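Local coordinates for protein sugar ABC transporter (Agrobacterium radiobacter, PDB 4RXT) that probably serves as the sugar-binding component of an ABC transporter and holds alpha-L-arabinopyranose in its cleft, at residues A[15-18]-A[19-22]; A[22-25]-A[26-29]; A[109-112]-A[113-116]. All blocks are in the same frame, centred on the assembly; numbering follows the deposited sequence.

Contact 1: A[15-18]-A[19-22]; sequences TSFY and WQIV. With ARA (alpha-L-arabinopyranose), chain B.
Tyr18 and Trp19 meet in a T-shaped pair beside the bound arabinopyranose. The CD2–CE2 edge of Tyr18 points into the face of the indole, with the two six-membered rings at 89° and their centroids 4.9 Å apart. The sugar touches both rings. C1 of the arabinopyranose sits over the centre of one Tyr18 face, 3.9 Å from Tyr18 CZ. Trp19 CZ2 approaches C3 of the sugar at 3.7 Å. The two side chains start differently: CG of Tyr18 lies anti to its backbone N (chi1 179°), while CG of Trp19 lies beside its own N (chi1 -65°), which lets neighbours in sequence converge on one ligand. Their polar ends are fixed by sugar-binding carboxylates. Tyr18 OH is hydrogen-bonded to Asp93, and Trp19 NE1 to Glu45.

Behind the rings lies the first turn of the helix. Ser16 is the N-cap, and its OG accepts a weak bond from Tyr18 N at 3.4 Å. Ser16 CB also packs at the indole edge, 3.6 Å from Trp19 CD1. Main-chain bonds then begin with Gln20 N to Ser16 O at 3.0 Å. On the outer side, Ile21 CG1 makes a CH-pi contact over the Phe17 ring, and Ile21 CD1 reaches Phe17 CE2 at 3.5 Å.

The turn opens helix 17-33 of the beta-alpha-beta unit that runs from strand 9-11 to strand 39-41. Trp19 and Val22 pack on strand 9-11, while Tyr18, Ile21 and Val22 touch Pro249 at the start of helix 249-264.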
loop_
_atom_site.group_PDB
_atom_site.type_symbol
_atom_site.label_atom_id
_atom_site.label_comp_id
_atom_site.label_asym_id
_atom_site.label_seq_id
_atom_site.Cartn_x
_atom_site.Cartn_y
_atom_site.Cartn_z
ATOM N N THR A 15 -7.136 -6.141 9.997
ATOM C CA THR A 15 -6.458 -7.440 10.093
ATOM C C THR A 15 -5.127 -7.526 9.344
ATOM O O THR A 15 -4.423 -8.512 9.438
ATOM C CB THR A 15 -7.368 -8.581 9.573
ATOM O OG1 THR A 15 -7.487 -8.514 8.144
ATOM C CG2 THR A 15 -8.765 -8.506 10.202
ATOM N N SER A 16 -4.792 -6.485 8.605
ATOM C CA SER A 16 -3.583 -6.440 7.779
ATOM C C SER A 16 -2.413 -5.872 8.581
ATOM O O SER A 16 -2.561 -4.870 9.232
ATOM C CB SER A 16 -3.864 -5.522 6.577
ATOM O OG SER A 16 -2.678 -5.134 5.877
ATOM N N PHE A 17 -1.249 -6.517 8.513
ATOM C CA PHE A 17 -0.072 -6.008 9.217
ATOM C C PHE A 17 0.281 -4.590 8.798
ATOM O O PHE A 17 0.709 -3.786 9.615
ATOM C CB PHE A 17 1.115 -6.911 8.981
ATOM C CG PHE A 17 2.352 -6.501 9.710
ATOM C CD1 PHE A 17 2.439 -6.649 11.069
ATOM C CD2 PHE A 17 3.417 -5.970 9.017
ATOM C CE1 PHE A 17 3.608 -6.286 11.736
ATOM C CE2 PHE A 17 4.582 -5.616 9.648
ATOM C CZ PHE A 17 4.671 -5.753 11.018
ATOM N N TYR A 18 0.140 -4.292 7.512
ATOM C CA TYR A 18 0.436 -2.953 7.056
ATOM C C TYR A 18 -0.402 -1.897 7.807
ATOM O O TYR A 18 0.124 -0.892 8.295
ATOM C CB TYR A 18 0.144 -2.855 5.571
ATOM C CG TYR A 18 0.400 -1.478 5.011
ATOM C CD1 TYR A 18 1.665 -1.085 4.587
ATOM C CD2 TYR A 18 -0.646 -0.546 4.869
ATOM C CE1 TYR A 18 1.886 0.180 4.054
ATOM C CE2 TYR A 18 -0.409 0.718 4.358
ATOM C CZ TYR A 18 0.842 1.068 3.913
ATOM O OH TYR A 18 1.082 2.319 3.383
ATOM N N TRP A 19 -1.714 -2.135 7.857
ATOM C CA TRP A 19 -2.615 -1.194 8.552
ATOM C C TRP A 19 -2.394 -1.162 10.042
ATOM O O TRP A 19 -2.622 -0.154 10.674
ATOM C CB TRP A 19 -4.106 -1.444 8.214
ATOM C CG TRP A 19 -4.360 -1.182 6.770
ATOM C CD1 TRP A 19 -4.616 -2.096 5.816
ATOM C CD2 TRP A 19 -4.173 0.062 6.109
ATOM N NE1 TRP A 19 -4.642 -1.504 4.579
ATOM C CE2 TRP A 19 -4.387 -0.165 4.740
ATOM C CE3 TRP A 19 -3.858 1.342 6.540
ATOM C CZ2 TRP A 19 -4.298 0.841 3.830
ATOM C CZ3 TRP A 19 -3.781 2.344 5.635
ATOM C CH2 TRP A 19 -3.991 2.086 4.301
ATOM N N GLN A 20 -1.940 -2.282 10.594
ATOM C CA GLN A 20 -1.566 -2.315 12.024
ATOM C C GLN A 20 -0.357 -1.415 12.319
ATOM O O GLN A 20 -0.262 -0.807 13.387
ATOM C CB GLN A 20 -1.333 -3.741 12.487
ATOM C CG GLN A 20 -2.651 -4.501 12.508
ATOM C CD GLN A 20 -2.526 -6.013 12.492
ATOM O OE1 GLN A 20 -1.420 -6.575 12.554
ATOM N NE2 GLN A 20 -3.680 -6.693 12.367
ATOM N N ILE A 21 0.525 -1.254 11.348
ATOM C CA ILE A 21 1.663 -0.320 11.500
ATOM C C ILE A 21 1.128 1.111 11.512
ATOM O O ILE A 21 1.472 1.910 12.350
ATOM C CB ILE A 21 2.730 -0.454 10.394
ATOM C CG1 ILE A 21 3.397 -1.845 10.421
ATOM C CG2 ILE A 21 3.802 0.635 10.577
ATOM C CD1 ILE A 21 4.191 -2.162 9.156
ATOM N N VAL A 22 0.252 1.424 10.546
ATOM C CA VAL A 22 -0.441 2.738 10.515
ATOM C C VAL A 22 -1.124 3.032 11.852
ATOM O O VAL A 22 -0.983 4.118 12.418
ATOM C CB VAL A 22 -1.468 2.816 9.373
ATOM C CG1 VAL A 22 -2.245 4.131 9.430
ATOM C CG2 VAL A 22 -0.792 2.614 8.035
HETATM C C1 ARA B . -0.435 -1.283 1.032
HETATM C C2 ARA B . -1.148 -0.170 0.240
HETATM C C3 ARA B . -2.599 -0.086 0.684
HETATM C C4 ARA B . -3.289 -1.460 0.624
HETATM C C5 ARA B . -2.314 -2.552 0.492
HETATM O O1 ARA B . 0.562 -1.460 0.033
HETATM O O2 ARA B . -0.525 1.106 0.479
HETATM O O3 ARA B . -3.249 0.931 -0.097
HETATM O O4 ARA B . -4.043 -1.655 -0.575
HETATM O O5 ARA B . -1.166 -2.460 1.352
#

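Contact 2: A[22-25]-A[26-29]; sequences VLAG and ARKA
Arg27 N donates to Leu23 O at 2.8 Å, the shortest of four consecutive main-chain bonds that join 22-25 to 26-29. Ala26 N reaches Val22 O at 3.0 Å with an N-H...O angle of 167°. Lys28 N to Ala24 O and Ala29 N to Gly25 O continue the i to i+4 pattern of an alpha helix. The charged ends of the long side chains find partners beyond these turns. Arg27 NH1 forms a salt bridge with Glu39, at the start of strand 39-41, and Lys28 NZ forms one with Asp32, one turn further along.

Arg27 also folds back over the preceding turn. Its chain is extended as far as CD and then bends at chi3 (-52°), which turns the guanidinium toward the N-terminal end of the helix. One face of that group lies over Leu23 O and the CA of Ala24. Arg27 NH2 comes to 3.6 Å from Ala24 CA and 4.0 Å from Ala24 CB, while Arg27 NH1 approaches Leu23 CB at 4.1 Å. These are packing contacts, not bonds.

This is the middle of helix 17-33, the crossover helix of a beta-alpha-beta unit between two neighbouring parallel strands, 9-11 and 39-41. The salt bridge to Glu39 therefore ties the helix to the second strand of its own unit. On the buried side the residues are small or apolar. Leu23 packs on Ile9 and Val11, and Ala26 touches both Ile9 of strand 9-11 and Ile257 of helix 249-264. Ala29 touches Tyr254 of the same helix. From the exposed side, Lys28 packs on Tyr250.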
loop_
_atom_site.group_PDB
_atom_site.type_symbol
_atom_site.label_atom_id
_atom_site.label_comp_id
_atom_site.label_asym_id
_atom_site.label_seq_id
_atom_site.Cartn_x
_atom_site.Cartn_y
_atom_site.Cartn_z
ATOM N N VAL A 22 0.252 1.424 10.546
ATOM C CA VAL A 22 -0.441 2.738 10.515
ATOM C C VAL A 22 -1.124 3.032 11.852
ATOM O O VAL A 22 -0.983 4.118 12.418
ATOM C CB VAL A 22 -1.468 2.816 9.373
ATOM C CG1 VAL A 22 -2.245 4.131 9.430
ATOM C CG2 VAL A 22 -0.792 2.614 8.035
ATOM N N LEU A 23 -1.858 2.046 12.378
ATOM C CA LEU A 23 -2.566 2.222 13.648
ATOM C C LEU A 23 -1.614 2.398 14.843
ATOM O O LEU A 23 -1.886 3.193 15.719
ATOM C CB LEU A 23 -3.524 1.042 13.908
ATOM C CG LEU A 23 -4.744 0.925 13.003
ATOM C CD1 LEU A 23 -5.499 -0.349 13.358
ATOM C CD2 LEU A 23 -5.631 2.160 13.081
ATOM N N ALA A 24 -0.502 1.665 14.832
ATOM C CA ALA A 24 0.524 1.890 15.819
ATOM C C ALA A 24 1.060 3.359 15.809
ATOM O O ALA A 24 1.250 3.986 16.878
ATOM C CB ALA A 24 1.646 0.866 15.659
ATOM N N GLY A 25 1.279 3.912 14.611
ATOM C CA GLY A 25 1.697 5.294 14.506
ATOM C C GLY A 25 0.658 6.284 15.058
ATOM O O GLY A 25 0.994 7.214 15.813
ATOM N N ALA A 26 -0.599 6.081 14.643
ATOM C CA ALA A 26 -1.702 6.903 15.082
ATOM C C ALA A 26 -1.859 6.834 16.603
ATOM O O ALA A 26 -2.106 7.850 17.264
ATOM C CB ALA A 26 -2.987 6.466 14.381
ATOM N N ARG A 27 -1.696 5.627 17.145
ATOM C CA ARG A 27 -1.827 5.389 18.597
ATOM C C ARG A 27 -0.760 6.187 19.359
ATOM O O ARG A 27 -1.041 6.833 20.388
ATOM C CB ARG A 27 -1.677 3.864 18.922
ATOM C CG ARG A 27 -1.952 3.462 20.351
ATOM C CD ARG A 27 -1.774 1.955 20.492
ATOM N NE ARG A 27 -2.582 1.257 19.467
ATOM C CZ ARG A 27 -2.124 0.351 18.595
ATOM N NH1 ARG A 27 -2.952 -0.204 17.726
ATOM N NH2 ARG A 27 -0.851 -0.025 18.588
ATOM N N LYS A 28 0.479 6.081 18.875
ATOM C CA LYS A 28 1.597 6.743 19.549
ATOM C C LYS A 28 1.363 8.263 19.521
ATOM O O LYS A 28 1.563 8.979 20.515
ATOM C CB LYS A 28 2.924 6.357 18.893
ATOM C CG LYS A 28 4.161 6.948 19.549
ATOM C CD LYS A 28 4.357 6.470 20.977
ATOM C CE LYS A 28 5.675 6.993 21.586
ATOM N NZ LYS A 28 6.125 8.294 21.011
ATOM N N ALA A 29 0.916 8.758 18.368
ATOM C CA ALA A 29 0.615 10.188 18.241
ATOM C C ALA A 29 -0.468 10.621 19.231
ATOM O O ALA A 29 -0.356 11.669 19.856
ATOM C CB ALA A 29 0.202 10.535 16.833
#

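Contact 3: A[109-112]-A[113-116]; sequences NTQG and GRIA
Thr110 and Gln111 both lie against the guanidinium of Arg114. The touching is by van der Waals contact: Arg114 NH2 meets Thr110 CG2 at 3.5 Å, and Arg114 NH1 meets Gln111 CB at 3.4 Å. One face of the guanidinium covers the backbone here, with Gln111 CA 3.4 Å from its plane. The Gln111 amide stands nearly perpendicular to it, at 88°. With CG beside the backbone N (chi1 -66°), the Arg114 chain runs back along the helix; the turn at chi3 lays the guanidinium over the backbone. Further round, Ile115 CD1 approaches Gln111 CG at 4.0 Å.

This is the opening of helix 109-128, which directly follows strand 103-106 of the parallel sheet. Its bonds have the alpha-helical i to i+4 spacing. The straightest is Ile115 N to Gln111 O, at 2.8 Å and 169°. Gly113 N donates to Asn109 O at 3.0 Å.

Polar links outward begin at Asn109. Its OD1 accepts from NE of the sugar-binding Arg150, so Asn109 is a second-shell residue that helps position that arginine. Asp108 OD1 accepts from Gln111 N. Apolar packing outward comes from Ile115 and Ala116, which both rest on Val245 of strand 243-246.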
loop_
_atom_site.group_PDB
_atom_site.type_symbol
_atom_site.label_atom_id
_atom_site.label_comp_id
_atom_site.label_asym_id
_atom_site.label_seq_id
_atom_site.Cartn_x
_atom_site.Cartn_y
_atom_site.Cartn_z
ATOM N N ASN A 109 2.619 6.907 -5.434
ATOM C CA ASN A 109 2.344 5.547 -5.888
ATOM C C ASN A 109 2.670 5.272 -7.345
ATOM O O ASN A 109 3.057 4.174 -7.695
ATOM C CB ASN A 109 0.935 5.112 -5.540
ATOM C CG ASN A 109 0.808 4.837 -4.058
ATOM O OD1 ASN A 109 1.466 3.923 -3.542
ATOM N ND2 ASN A 109 0.010 5.643 -3.356
ATOM N N THR A 110 2.602 6.290 -8.180
ATOM C CA THR A 110 3.000 6.116 -9.562
ATOM C C THR A 110 4.515 5.867 -9.630
ATOM O O THR A 110 4.995 4.925 -10.328
ATOM C CB THR A 110 2.586 7.311 -10.407
ATOM O OG1 THR A 110 1.170 7.518 -10.247
ATOM C CG2 THR A 110 2.889 7.011 -11.842
ATOM N N GLN A 111 5.272 6.679 -8.892
ATOM C CA GLN A 111 6.712 6.490 -8.805
ATOM C C GLN A 111 7.041 5.117 -8.201
ATOM O O GLN A 111 8.012 4.459 -8.590
ATOM C CB GLN A 111 7.364 7.598 -7.990
ATOM C CG GLN A 111 8.883 7.578 -7.975
ATOM C CD GLN A 111 9.458 8.637 -7.034
ATOM O OE1 GLN A 111 10.064 9.617 -7.494
ATOM N NE2 GLN A 111 9.252 8.460 -5.717
ATOM N N GLY A 112 6.229 4.688 -7.248
ATOM C CA GLY A 112 6.430 3.377 -6.619
ATOM C C GLY A 112 6.307 2.253 -7.652
ATOM O O GLY A 112 7.082 1.292 -7.651
ATOM N N GLY A 113 5.358 2.383 -8.580
ATOM C CA GLY A 113 5.249 1.428 -9.687
ATOM C C GLY A 113 6.460 1.485 -10.630
ATOM O O GLY A 113 6.965 0.435 -11.101
ATOM N N ARG A 114 6.929 2.703 -10.924
ATOM C CA ARG A 114 8.123 2.869 -11.748
ATOM C C ARG A 114 9.352 2.219 -11.118
ATOM O O ARG A 114 10.122 1.532 -11.794
ATOM C CB ARG A 114 8.425 4.351 -12.009
ATOM C CG ARG A 114 7.414 5.095 -12.856
ATOM C CD ARG A 114 7.859 6.553 -13.145
ATOM N NE ARG A 114 6.748 7.496 -12.932
ATOM C CZ ARG A 114 6.709 8.476 -12.019
ATOM N NH1 ARG A 114 7.747 8.728 -11.208
ATOM N NH2 ARG A 114 5.616 9.244 -11.931
ATOM N N ILE A 115 9.526 2.464 -9.826
ATOM C CA ILE A 115 10.620 1.853 -9.021
ATOM C C ILE A 115 10.574 0.321 -9.067
ATOM O O ILE A 115 11.575 -0.346 -9.243
ATOM C CB ILE A 115 10.555 2.356 -7.549
ATOM C CG1 ILE A 115 11.004 3.814 -7.486
ATOM C CG2 ILE A 115 11.439 1.532 -6.614
ATOM C CD1 ILE A 115 10.741 4.494 -6.159
ATOM N N ALA A 116 9.367 -0.209 -9.015
ATOM C CA ALA A 116 9.168 -1.656 -9.059
ATOM C C ALA A 116 9.546 -2.202 -10.430
ATOM O O ALA A 116 10.142 -3.298 -10.533
ATOM C CB ALA A 116 7.735 -2.025 -8.710
#

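In the fold
Contacts 1 and 2 are successive turns of helix 17-33. They share Val22, and their centres are about 10 Å apart. Contact 3 comes later, at the start of helix 109-128. Its centre lies about 21 Å from that of contact 1 and 26 Å from that of contact 2. The nearest atoms of contacts 1 and 3 are about 7 Å apart. The arabinopyranose packs against the rings of contact 1, whereas contact 3 reaches the site through Arg150. Contact 2 continues away from the sugar. Helix 17-33 crosses between strands of the parallel sheet. Helix 109-128 follows strand 103-106 of that sheet but packs on strand 243-246 of the mixed one, so they approach the sugar from different parts of the fold.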